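Local coordinates for putative chemotaxis protein (Desulfovibrio vulgaris str. Hildenborough, PDB 3H4Y) that probably acts in bacterial chemotaxis as a CheX-type phosphatase, a family that dephosphorylates the response regulator CheY, at residues I50-H55 / M112-S117; P136-P141 / V151-E156; G44-V49 / D90-V95; A25-Q30 / I70-G75. All coordinates share one frame; numbering follows the deposited sequence. Where two conformers were deposited one is given.

Contacts 1 and 2 are ladders of the six-stranded antiparallel sheet, and contact 3 packs a helix on it. Contact 1 pairs strands 47-54 and 114-124 at the border; contact 2 pairs strands 137-144 and 147-155, with strand 58-64 lying between the two ladders. Their centres are 14 Å apart and they touch, mainly where Ile52, Met112 and Phe114 meet Phe153 and Phe155. Contact 3 sets helix 84-109 against the start of strand 47-54, which it shares with contact 1. Contact 4, centred 13 Å from contact 3, joins the end of helix 10-25 to helix 66-77; Leu72 and Val73 link the two. Contacts 1, 3 and 4 interleave, tying together elements distant in sequence; contact 2 follows them.

Contact 1. Residues I50-H55 / M112-S117; sequences IGITGH and MVFQGS
Ser117 and Ile52 each hold their first side-chain branch between the backbone N and the carbonyl carbon (chi1 76° and 63°), which brings Ser117 OG to the backbone of Gly51 and Ile52 CD1 onto the Phe114 ring. The setting is an antiparallel beta ladder at the border of the six-stranded sheet. Ile52 faces Gly116 in a non-hydrogen-bonded pair, and Thr53 faces Gln115 in a hydrogen-bonded one, with Thr53 N 3.0 Å from Gln115 O and Gln115 N 2.9 Å from Thr53 O. Farther along, Ser117 N donates to Gly51 O, but Gly51 N, 2.9 Å from Ser117 OG, is received by a hydroxyl instead of a carbonyl; a short serine suits this stand-in acceptor. On the face that carries Ile52, its methyl CD1 rests on the Phe114 ring, 3.9 Å from the centroid, over one face and shifted toward the rim, a CH-pi contact. Helix 84-109 covers this side, with Arg104 against Ile52 and Thr96, Asn97 and Ser100 against Ile50. Gly54 has phi 154°; with this backbone a CB would jam against Thr53 O and run into Val113 O, so the position calls for glycine. The other face meets the second subunit, where Thr53 OG1 bonds Thr53 OG1 of that chain. Thr53 OG1 is also 2.8 Å from a water, which donates a hydrogen bond to Gln115 OE1 at 2.7 Å.

Contact 2. Residues P136-P141 / V151-E156; sequences PIMAIP and VEFCFE. With MRD ((4R)-2-methylpentane-2,4-diol), chain C.
Met138, a selenomethionine, lays its methyl CE 3.5 Å from Phe153 CB, while its SE stands at the edge of the Phe153 ring, 5.5 Å from the centroid, a Met-aromatic contact. A bend at chi3 (77°) curls this flexible chain back to the neighbouring strand. On the reverse face, Ile137 CG2 crosses the Glu152 carboxylate, 3.8 Å from Glu152 OE2, and Ile137 CG1 meets Cys154 CB. Backbone bonds hold both rows in place: Met138 with Phe153 and Ile140 with Val151 each exchange two, the shortest being Ile140 N to Val151 O at 2.8 Å. This is the ladder of the antiparallel hairpin formed by strands 137-144 and 147-155. Toward its open end a diol, probably from the crystallisation liquor, fits between the strands: its O2 donates to Pro136 O at 2.7 Å and accepts from Phe155 N at 3.2 Å, bridging them beyond the last direct bond of the ladder. Its methyl CM lies 3.5 Å from Phe153 CE2, and its O4 sits over one face of the Phe155 ring. Farther out, Phe13 of helix 10-25 packs on Met138, Val151 and Phe153, where bulky apolar residues suit the helix-covered side. On the other side, Asn40 ND2 bonds OE2 of the buried Glu152.

Contact 3. Residues G44-V49 / D90-V95; sequences GDVSAV and DAVGEV
Ala48 and Gly93 bring their CA atoms to 6.0 Å where strand 47-49 packs against helix 90-95, the two short axes 8.0 Å apart at closest approach and inclined by 45°. Backbones this near call for small residues on both sides: Ala48 offers a single methyl, and Gly93 has no side chain, so Ala48 CB comes to 4.5 Å from Gly93 CA. Val92 does most of the touching from the helix. With its CG1 anti to the backbone N (chi1 174°), its two methyls fork over the strand: CG1 lies 3.9 Å from Ala48 CB and also approaches the carbonyl carbon of Ser47, while Val92 CG2 reaches 4.0 Å to Val46 CG1 in the conformer given for Val46, one of two. A beta-branched valine suits this place, since one residue can touch two strand positions. The arrangement is a helix packed on an antiparallel sheet, an alpha+beta architecture as in the CheC/CheX family, with helix 84-109 lying across one face. Val46 and Ala48 point toward the helix, and Ser47, between them, points away to the other side, where its OG is bonded by His127 and Thr63. Just before this strand the chain turns a corner: Asp45 and Val46 together face Phe64 in a classic beta bulge. On the helix, Asp90 and Glu94 fall in an Asp-x3-Glu-x2-Asn sequence that matches the signature of CheC and CheX phosphatases, consistent with such an activity here.

Contact 4. Residues A25-Q30 / I70-G75; sequences AGIQPQ and IALVKG
Ala25 loses the most surface here: its CB sits 3.8 Å from Leu72 CD1, a methyl-to-methyl meeting at the place where the end of helix 10-25 abuts helix 66-77. A small residue is apt, because the backbones themselves almost touch. Ala25 O lies 3.4 Å from Gly75 CA in a CA-H...O contact, and Ala25 CA and Gly75 CA are 4.4 Å apart; a CB on Gly75 would run into Ala25 O, so the approach needs glycine. Ile27 adds the second apolar layer. Its CG1 is anti to the carbonyl carbon (chi1 -64°) and the chain runs on extended, carrying CD1 over the helix to 3.8 Å from Leu72 CA and 4.0 Å from Ala71 O. Gly26 is the positive-phi glycine (66°) that follows the C-terminal end of helix 10-25, a conformation glycine adopts readily; the loop then leads Ile27 onto helix 66-77. Leu72 reaches Ala25 because its CG stands anti to the backbone N, which brings the CD1 tip nearer than the root of the side chain. Beyond the two segments, Ile27 also packs on Thr144 of strand 137-144.

Contact 1. Residues I50-H55 / M112-S117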
loop_
_atom_site.group_PDB
_atom_site.type_symbol
_atom_site.label_atom_id
_atom_site.label_comp_id
_atom_site.label_asym_id
_atom_site.label_seq_id
_atom_site.Cartn_x
_atom_site.Cartn_y
_atom_site.Cartn_z
ATOM N N ILE A 50 -2.567 1.120 -4.085
ATOM C CA ILE A 50 -2.731 2.546 -4.381
ATOM C C ILE A 50 -3.743 3.092 -3.404
ATOM O O ILE A 50 -4.797 2.504 -3.175
ATOM C CB ILE A 50 -3.204 2.775 -5.816
ATOM C CG1 ILE A 50 -2.037 2.489 -6.767
ATOM C CG2 ILE A 50 -3.840 4.178 -6.006
ATOM C CD1 ILE A 50 -2.394 2.537 -8.231
ATOM N N GLY A 51 -3.443 4.246 -2.835
ATOM C CA GLY A 51 -4.397 4.960 -1.980
ATOM C C GLY A 51 -5.215 5.908 -2.820
ATOM O O GLY A 51 -4.688 6.557 -3.733
ATOM N N ILE A 52 -6.507 5.983 -2.520
ATOM C CA ILE A 52 -7.422 6.883 -3.232
ATOM C C ILE A 52 -8.045 7.858 -2.208
ATOM O O ILE A 52 -8.296 7.509 -1.037
ATOM C CB ILE A 52 -8.493 6.099 -4.067
ATOM C CG1 ILE A 52 -9.421 5.252 -3.206
ATOM C CG2 ILE A 52 -7.800 5.277 -5.151
ATOM C CD1 ILE A 52 -10.495 4.431 -3.951
ATOM N N THR A 53 -8.280 9.070 -2.670
ATOM C CA THR A 53 -8.732 10.157 -1.810
ATOM C C THR A 53 -9.821 10.967 -2.465
ATOM O O THR A 53 -9.988 10.930 -3.680
ATOM C CB THR A 53 -7.554 11.109 -1.471
ATOM O OG1 THR A 53 -7.074 11.763 -2.644
ATOM C CG2 THR A 53 -6.395 10.358 -0.778
ATOM N N GLY A 54 -10.549 11.735 -1.649
ATOM C CA GLY A 54 -11.611 12.610 -2.151
ATOM C C GLY A 54 -12.602 12.808 -1.008
ATOM O O GLY A 54 -12.241 12.704 0.176
ATOM N N HIS A 55 -13.857 13.016 -1.375
ATOM C CA HIS A 55 -14.938 13.074 -0.391
ATOM C C HIS A 55 -14.973 11.761 0.425
ATOM O O HIS A 55 -15.248 11.773 1.630
ATOM C CB HIS A 55 -16.253 13.363 -1.111
ATOM C CG HIS A 55 -17.460 13.294 -0.225
ATOM N ND1 HIS A 55 -17.603 14.073 0.903
ATOM C CD2 HIS A 55 -18.590 12.551 -0.317
ATOM C CE1 HIS A 55 -18.764 13.801 1.478
ATOM N NE2 HIS A 55 -19.383 12.884 0.756
HETATM N N MSE A 112 -18.635 9.265 -8.324
HETATM C CA MSE A 112 -17.654 9.178 -7.250
HETATM C C MSE A 112 -16.279 9.553 -7.742
HETATM O O MSE A 112 -15.646 8.793 -8.444
HETATM C CB MSE A 112 -17.624 7.785 -6.672
HETATM C CG MSE A 112 -18.621 7.611 -5.582
HETATM SE SE MSE A 112 -18.227 5.947 -4.778
HETATM C CE MSE A 112 -19.041 4.827 -6.111
ATOM N N VAL A 113 -15.837 10.741 -7.357
ATOM C CA VAL A 113 -14.551 11.280 -7.790
ATOM C C VAL A 113 -13.467 11.000 -6.765
ATOM O O VAL A 113 -13.565 11.421 -5.607
ATOM C CB VAL A 113 -14.637 12.775 -7.970
ATOM C CG1 VAL A 113 -13.306 13.322 -8.414
ATOM C CG2 VAL A 113 -15.747 13.108 -9.013
ATOM N N PHE A 114 -12.447 10.265 -7.232
ATOM C CA PHE A 114 -11.264 9.923 -6.449
ATOM C C PHE A 114 -10.007 10.338 -7.171
ATOM O O PHE A 114 -9.892 10.126 -8.390
ATOM C CB PHE A 114 -11.151 8.419 -6.289
ATOM C CG PHE A 114 -12.199 7.781 -5.434
ATOM C CD1 PHE A 114 -12.089 7.789 -4.036
ATOM C CD2 PHE A 114 -13.260 7.120 -6.023
ATOM C CE1 PHE A 114 -13.010 7.150 -3.261
ATOM C CE2 PHE A 114 -14.235 6.486 -5.246
ATOM C CZ PHE A 114 -14.124 6.491 -3.868
ATOM N N GLN A 115 -9.062 10.856 -6.404
ATOM C CA GLN A 115 -7.682 11.029 -6.809
ATOM C C GLN A 115 -6.914 9.762 -6.390
ATOM O O GLN A 115 -7.320 9.045 -5.472
ATOM C CB GLN A 115 -7.093 12.258 -6.119
ATOM C CG GLN A 115 -7.571 13.627 -6.733
ATOM C CD GLN A 115 -9.086 13.947 -6.609
ATOM O OE1 GLN A 115 -9.600 14.205 -5.514
ATOM N NE2 GLN A 115 -9.781 14.002 -7.757
ATOM N N GLY A 116 -5.857 9.437 -7.113
ATOM C CA GLY A 116 -5.061 8.263 -6.808
ATOM C C GLY A 116 -3.591 8.584 -6.579
ATOM O O GLY A 116 -3.005 9.419 -7.260
ATOM N N SER A 117 -2.973 7.813 -5.685
ATOM C CA SER A 117 -1.551 7.908 -5.411
ATOM C C SER A 117 -0.742 7.090 -6.443
ATOM O O SER A 117 -1.274 6.356 -7.279
ATOM C CB SER A 117 -1.279 7.374 -3.991
ATOM O OG SER A 117 -1.325 5.953 -3.949
HETATM O O HOH W 1 -8.381 14.136 -3.123
HETATM O O HOH W 2 -14.357 13.447 -4.244
#

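Contact 2. Residues P136-P141 / V151-E156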
loop_
_atom_site.group_PDB
_atom_site.type_symbol
_atom_site.label_atom_id
_atom_site.label_comp_id
_atom_site.label_asym_id
_atom_site.label_seq_id
_atom_site.Cartn_x
_atom_site.Cartn_y
_atom_site.Cartn_z
ATOM N N PRO A 136 -17.021 -2.436 4.192
ATOM C CA PRO A 136 -16.683 -3.718 3.604
ATOM C C PRO A 136 -15.768 -3.445 2.413
ATOM O O PRO A 136 -15.808 -2.367 1.805
ATOM C CB PRO A 136 -18.024 -4.248 3.089
ATOM C CG PRO A 136 -19.068 -3.407 3.708
ATOM C CD PRO A 136 -18.446 -2.110 4.025
ATOM N N ILE A 137 -15.006 -4.451 2.052
ATOM C CA ILE A 137 -14.035 -4.348 0.967
ATOM C C ILE A 137 -14.531 -5.183 -0.213
ATOM O O ILE A 137 -14.934 -6.313 -0.008
ATOM C CB ILE A 137 -12.686 -4.874 1.472
ATOM C CG1 ILE A 137 -12.101 -3.920 2.528
ATOM C CG2 ILE A 137 -11.663 -5.034 0.301
ATOM C CD1 ILE A 137 -11.060 -4.621 3.446
HETATM N N MSE A 138 -14.514 -4.614 -1.415
HETATM C CA MSE A 138 -14.865 -5.329 -2.669
HETATM C C MSE A 138 -13.646 -6.127 -3.125
HETATM O O MSE A 138 -12.507 -5.625 -3.108
HETATM C CB MSE A 138 -15.251 -4.358 -3.797
HETATM C CG MSE A 138 -15.688 -5.027 -5.126
HETATM SE SE MSE A 138 -15.310 -3.845 -6.647
HETATM C CE MSE A 138 -13.400 -4.151 -6.769
ATOM N N ALA A 139 -13.869 -7.379 -3.509
ATOM C CA ALA A 139 -12.836 -8.180 -4.128
ATOM C C ALA A 139 -13.388 -8.853 -5.372
ATOM O O ALA A 139 -14.556 -9.263 -5.407
ATOM C CB ALA A 139 -12.316 -9.208 -3.181
ATOM N N ILE A 140 -12.539 -8.959 -6.397
ATOM C CA ILE A 140 -12.908 -9.644 -7.647
ATOM C C ILE A 140 -11.719 -10.521 -8.010
ATOM O O ILE A 140 -10.609 -10.004 -8.279
ATOM C CB ILE A 140 -13.223 -8.686 -8.830
ATOM C CG1 ILE A 140 -14.213 -7.575 -8.446
ATOM C CG2 ILE A 140 -13.728 -9.491 -10.092
ATOM C CD1 ILE A 140 -14.205 -6.421 -9.427
ATOM N N PRO A 141 -11.928 -11.842 -7.972
ATOM C CA PRO A 141 -10.857 -12.701 -8.467
ATOM C C PRO A 141 -10.858 -12.700 -10.005
ATOM O O PRO A 141 -11.912 -12.587 -10.639
ATOM C CB PRO A 141 -11.244 -14.070 -7.943
ATOM C CG PRO A 141 -12.771 -14.048 -7.894
ATOM C CD PRO A 141 -13.140 -12.593 -7.583
ATOM N N VAL A 151 -8.364 -8.301 -7.514
ATOM C CA VAL A 151 -8.490 -6.849 -7.453
ATOM C C VAL A 151 -9.407 -6.465 -6.272
ATOM O O VAL A 151 -10.484 -7.052 -6.094
ATOM C CB VAL A 151 -9.060 -6.250 -8.770
ATOM C CG1 VAL A 151 -9.314 -4.703 -8.629
ATOM C CG2 VAL A 151 -8.133 -6.570 -9.953
ATOM N N GLU A 152 -8.945 -5.527 -5.431
ATOM C CA GLU A 152 -9.751 -5.043 -4.308
ATOM C C GLU A 152 -9.932 -3.530 -4.381
ATOM O O GLU A 152 -9.117 -2.828 -4.948
ATOM C CB GLU A 152 -9.133 -5.415 -2.950
ATOM C CG GLU A 152 -9.055 -6.861 -2.656
ATOM C CD GLU A 152 -8.766 -7.074 -1.182
ATOM O OE1 GLU A 152 -7.902 -6.344 -0.627
ATOM O OE2 GLU A 152 -9.390 -7.962 -0.557
ATOM N N PHE A 153 -11.007 -3.055 -3.760
ATOM C CA PHE A 153 -11.390 -1.639 -3.750
ATOM C C PHE A 153 -12.190 -1.417 -2.490
ATOM O O PHE A 153 -13.055 -2.232 -2.148
ATOM C CB PHE A 153 -12.321 -1.367 -4.964
ATOM C CG PHE A 153 -13.050 -0.026 -4.975
ATOM C CD1 PHE A 153 -12.385 1.199 -4.923
ATOM C CD2 PHE A 153 -14.423 -0.018 -5.161
ATOM C CE1 PHE A 153 -13.077 2.394 -5.004
ATOM C CE2 PHE A 153 -15.126 1.160 -5.248
ATOM C CZ PHE A 153 -14.446 2.370 -5.168
ATOM N N CYS A 154 -11.909 -0.313 -1.806
ATOM C CA CYS A 154 -12.756 0.080 -0.677
ATOM C C CYS A 154 -12.720 1.575 -0.520
ATOM O O CYS A 154 -11.797 2.248 -1.003
ATOM C CB CYS A 154 -12.276 -0.583 0.611
ATOM S SG CYS A 154 -10.592 -0.128 1.141
ATOM N N PHE A 155 -13.750 2.114 0.126
ATOM C CA PHE A 155 -13.741 3.517 0.516
ATOM C C PHE A 155 -14.664 3.685 1.728
ATOM O O PHE A 155 -15.545 2.858 1.978
ATOM C CB PHE A 155 -14.149 4.500 -0.620
ATOM C CG PHE A 155 -15.552 4.301 -1.130
ATOM C CD1 PHE A 155 -16.633 4.868 -0.486
ATOM C CD2 PHE A 155 -15.776 3.546 -2.262
ATOM C CE1 PHE A 155 -17.922 4.676 -0.958
ATOM C CE2 PHE A 155 -17.054 3.360 -2.761
ATOM C CZ PHE A 155 -18.134 3.921 -2.105
ATOM N N GLU A 156 -14.416 4.766 2.451
ATOM C CA GLU A 156 -15.213 5.155 3.621
ATOM C C GLU A 156 -15.321 6.664 3.640
ATOM O O GLU A 156 -14.500 7.406 3.049
ATOM C CB GLU A 156 -14.573 4.673 4.919
ATOM C CG GLU A 156 -13.297 5.372 5.279
ATOM C CD GLU A 156 -12.749 4.926 6.634
ATOM O OE1 GLU A 156 -13.060 3.811 7.074
ATOM O OE2 GLU A 156 -12.009 5.714 7.236
ATOM O OXT GLU A 156 -16.223 7.168 4.330
HETATM C C1 MRD C . -17.078 -1.938 -1.019
HETATM C C2 MRD C . -16.899 -0.443 -0.834
HETATM O O2 MRD C . -15.955 -0.198 0.242
HETATM C CM MRD C . -16.247 0.027 -2.135
HETATM C C3 MRD C . -18.313 0.180 -0.823
HETATM C C4 MRD C . -19.011 0.873 0.365
HETATM O O4 MRD C . -18.128 1.501 1.293
HETATM C C5 MRD C . -19.913 -0.101 1.107
#

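Contact 3. Residues G44-V49 / D90-V95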
loop_
_atom_site.group_PDB
_atom_site.type_symbol
_atom_site.label_atom_id
_atom_site.label_comp_id
_atom_site.label_asym_id
_atom_site.label_seq_id
_atom_site.Cartn_x
_atom_site.Cartn_y
_atom_site.Cartn_z
ATOM N N GLY A 44 -1.217 -13.460 -1.640
ATOM C CA GLY A 44 -0.545 -13.736 -2.883
ATOM C C GLY A 44 0.932 -13.517 -2.787
ATOM O O GLY A 44 1.475 -13.489 -1.699
ATOM N N ASP A 45 1.581 -13.397 -3.936
ATOM C CA ASP A 45 3.048 -13.342 -4.000
ATOM C C ASP A 45 3.609 -11.976 -4.431
ATOM O O ASP A 45 4.749 -11.630 -4.094
ATOM C CB ASP A 45 3.561 -14.461 -4.896
ATOM C CG ASP A 45 3.015 -15.816 -4.467
ATOM O OD1 ASP A 45 3.065 -16.130 -3.234
ATOM O OD2 ASP A 45 2.523 -16.568 -5.334
ATOM N N VAL A 46 2.884 -11.265 -5.289
ATOM C CA VAL A 46 3.272 -9.920 -5.709
ATOM C C VAL A 46 2.007 -9.081 -5.729
ATOM O O VAL A 46 1.015 -9.470 -6.362
ATOM C CB VAL A 46 3.937 -9.891 -7.117
ATOM C CG1 VAL A 46 4.628 -8.520 -7.322
ATOM C CG2 VAL A 46 4.970 -11.059 -7.280
ATOM N N SER A 47 2.006 -7.958 -5.033
ATOM C CA SER A 47 0.859 -7.082 -5.042
ATOM C C SER A 47 1.281 -5.664 -5.316
ATOM O O SER A 47 2.475 -5.294 -5.167
ATOM C CB SER A 47 0.187 -7.050 -3.667
ATOM O OG SER A 47 -0.320 -8.330 -3.277
ATOM N N ALA A 48 0.283 -4.833 -5.668
ATOM C CA ALA A 48 0.473 -3.413 -5.599
ATOM C C ALA A 48 -0.724 -2.753 -4.933
ATOM O O ALA A 48 -1.851 -3.171 -5.148
ATOM C CB ALA A 48 0.733 -2.752 -7.015
ATOM N N VAL A 49 -0.449 -1.678 -4.201
ATOM C CA VAL A 49 -1.465 -0.933 -3.435
ATOM C C VAL A 49 -1.396 0.524 -3.863
ATOM O O VAL A 49 -0.309 1.061 -4.014
ATOM C CB VAL A 49 -1.248 -1.066 -1.904
ATOM C CG1 VAL A 49 -2.192 -0.142 -1.099
ATOM C CG2 VAL A 49 -1.401 -2.530 -1.441
ATOM N N ASP A 90 8.112 -2.938 -11.565
ATOM C CA ASP A 90 7.693 -1.822 -12.425
ATOM C C ASP A 90 6.462 -2.194 -13.208
ATOM O O ASP A 90 5.534 -1.377 -13.288
ATOM C CB ASP A 90 8.822 -1.375 -13.358
ATOM C CG ASP A 90 9.992 -0.771 -12.620
ATOM O OD1 ASP A 90 9.876 -0.380 -11.427
ATOM O OD2 ASP A 90 11.044 -0.647 -13.268
ATOM N N ALA A 91 6.403 -3.419 -13.713
ATOM C CA ALA A 91 5.243 -3.922 -14.452
ATOM C C ALA A 91 3.967 -4.001 -13.604
ATOM O O ALA A 91 2.926 -3.491 -14.053
ATOM C CB ALA A 91 5.533 -5.294 -15.034
ATOM N N VAL A 92 4.030 -4.656 -12.430
ATOM C CA VAL A 92 2.897 -4.749 -11.518
ATOM C C VAL A 92 2.482 -3.342 -11.103
ATOM O O VAL A 92 1.304 -3.058 -11.052
ATOM C CB VAL A 92 3.149 -5.684 -10.300
ATOM C CG1 VAL A 92 2.040 -5.638 -9.317
ATOM C CG2 VAL A 92 3.305 -7.139 -10.823
ATOM N N GLY A 93 3.444 -2.480 -10.787
ATOM C CA GLY A 93 3.109 -1.093 -10.439
ATOM C C GLY A 93 2.373 -0.367 -11.573
ATOM O O GLY A 93 1.359 0.296 -11.336
ATOM N N GLU A 94 2.897 -0.502 -12.797
ATOM C CA GLU A 94 2.304 0.153 -13.948
ATOM C C GLU A 94 0.909 -0.359 -14.228
ATOM O O GLU A 94 0.005 0.443 -14.546
ATOM C CB GLU A 94 3.166 -0.011 -15.197
ATOM C CG GLU A 94 4.404 0.839 -15.149
ATOM C CD GLU A 94 5.427 0.439 -16.191
ATOM O OE1 GLU A 94 5.034 -0.261 -17.169
ATOM O OE2 GLU A 94 6.610 0.820 -16.010
ATOM N N VAL A 95 0.733 -1.681 -14.221
ATOM C CA VAL A 95 -0.584 -2.250 -14.437
ATOM C C VAL A 95 -1.591 -1.746 -13.401
ATOM O O VAL A 95 -2.727 -1.346 -13.721
ATOM C CB VAL A 95 -0.531 -3.808 -14.425
ATOM C CG1 VAL A 95 -1.893 -4.422 -14.116
ATOM C CG2 VAL A 95 -0.032 -4.279 -15.729
#

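Contact 4. Residues A25-Q30 / I70-G75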
loop_
_atom_site.group_PDB
_atom_site.type_symbol
_atom_site.label_atom_id
_atom_site.label_comp_id
_atom_site.label_asym_id
_atom_site.label_seq_id
_atom_site.Cartn_x
_atom_site.Cartn_y
_atom_site.Cartn_z
ATOM N N ALA A 25 -0.412 -6.320 -21.943
ATOM C CA ALA A 25 0.219 -7.641 -21.822
ATOM C C ALA A 25 -0.252 -8.717 -22.786
ATOM O O ALA A 25 0.324 -9.820 -22.814
ATOM C CB ALA A 25 -0.016 -8.143 -20.372
ATOM N N GLY A 26 -1.285 -8.414 -23.583
ATOM C CA GLY A 26 -1.903 -9.391 -24.455
ATOM C C GLY A 26 -2.599 -10.516 -23.712
ATOM O O GLY A 26 -2.709 -11.626 -24.236
ATOM N N ILE A 27 -3.064 -10.233 -22.496
ATOM C CA ILE A 27 -3.736 -11.214 -21.634
ATOM C C ILE A 27 -5.173 -10.798 -21.454
ATOM O O ILE A 27 -5.457 -9.637 -21.141
ATOM C CB ILE A 27 -3.031 -11.331 -20.246
ATOM C CG1 ILE A 27 -1.630 -11.875 -20.436
ATOM C CG2 ILE A 27 -3.877 -12.180 -19.245
ATOM C CD1 ILE A 27 -0.737 -11.767 -19.195
ATOM N N GLN A 28 -6.095 -11.724 -21.701
ATOM C CA GLN A 28 -7.528 -11.466 -21.499
ATOM C C GLN A 28 -7.936 -12.152 -20.185
ATOM O O GLN A 28 -8.182 -13.356 -20.167
ATOM C CB GLN A 28 -8.330 -12.016 -22.676
ATOM C CG GLN A 28 -8.004 -11.355 -24.004
ATOM C CD GLN A 28 -8.554 -9.954 -24.132
ATOM O OE1 GLN A 28 -8.097 -9.185 -24.975
ATOM N NE2 GLN A 28 -9.551 -9.616 -23.317
ATOM N N PRO A 29 -8.011 -11.392 -19.073
ATOM C CA PRO A 29 -8.326 -12.010 -17.787
ATOM C C PRO A 29 -9.835 -12.255 -17.671
ATOM O O PRO A 29 -10.637 -11.448 -18.164
ATOM C CB PRO A 29 -7.854 -10.958 -16.782
ATOM C CG PRO A 29 -8.071 -9.678 -17.502
ATOM C CD PRO A 29 -7.836 -9.938 -18.947
ATOM N N GLN A 30 -10.201 -13.351 -17.012
ATOM C CA GLN A 30 -11.600 -13.719 -16.821
ATOM C C GLN A 30 -11.991 -13.426 -15.392
ATOM O O GLN A 30 -11.480 -14.068 -14.477
ATOM C CB GLN A 30 -11.770 -15.218 -17.098
ATOM C CG GLN A 30 -13.128 -15.811 -16.695
ATOM C CD GLN A 30 -14.244 -15.232 -17.523
ATOM O OE1 GLN A 30 -14.243 -15.386 -18.741
ATOM N NE2 GLN A 30 -15.205 -14.546 -16.872
ATOM N N ILE A 70 4.602 -13.599 -13.303
ATOM C CA ILE A 70 5.691 -13.903 -14.247
ATOM C C ILE A 70 5.175 -13.839 -15.686
ATOM O O ILE A 70 5.804 -13.236 -16.567
ATOM C CB ILE A 70 6.343 -15.266 -13.955
ATOM C CG1 ILE A 70 7.137 -15.195 -12.654
ATOM C CG2 ILE A 70 7.273 -15.693 -15.101
ATOM C CD1 ILE A 70 7.547 -16.594 -12.105
ATOM N N ALA A 71 4.005 -14.424 -15.943
ATOM C CA ALA A 71 3.432 -14.402 -17.266
ATOM C C ALA A 71 3.016 -13.023 -17.697
ATOM O O ALA A 71 3.153 -12.657 -18.890
ATOM C CB ALA A 71 2.215 -15.368 -17.326
ATOM N N LEU A 72 2.514 -12.245 -16.750
ATOM C CA LEU A 72 2.184 -10.847 -17.002
ATOM C C LEU A 72 3.405 -10.070 -17.475
ATOM O O LEU A 72 3.356 -9.366 -18.471
ATOM C CB LEU A 72 1.656 -10.199 -15.731
ATOM C CG LEU A 72 1.415 -8.701 -15.793
ATOM C CD1 LEU A 72 0.111 -8.487 -16.571
ATOM C CD2 LEU A 72 1.298 -8.119 -14.414
ATOM N N VAL A 73 4.507 -10.210 -16.751
ATOM C CA VAL A 73 5.713 -9.466 -17.087
ATOM C C VAL A 73 6.265 -9.892 -18.440
ATOM O O VAL A 73 6.656 -9.049 -19.276
ATOM C CB VAL A 73 6.787 -9.571 -15.939
ATOM C CG1 VAL A 73 8.093 -8.914 -16.394
ATOM C CG2 VAL A 73 6.244 -8.952 -14.680
ATOM N N LYS A 74 6.251 -11.192 -18.720
ATOM C CA LYS A 74 6.657 -11.663 -20.038
ATOM C C LYS A 74 5.761 -11.072 -21.127
ATOM O O LYS A 74 6.240 -10.673 -22.184
ATOM C CB LYS A 74 6.606 -13.185 -20.109
ATOM C CG LYS A 74 7.688 -13.877 -19.326
ATOM C CD LYS A 74 7.512 -15.407 -19.400
ATOM C CE LYS A 74 8.515 -16.144 -18.506
ATOM N NZ LYS A 74 8.119 -17.585 -18.284
ATOM N N GLY A 75 4.448 -11.036 -20.902
ATOM C CA GLY A 75 3.554 -10.456 -21.911
ATOM C C GLY A 75 3.811 -8.975 -22.162
ATOM O O GLY A 75 3.700 -8.496 -23.298
#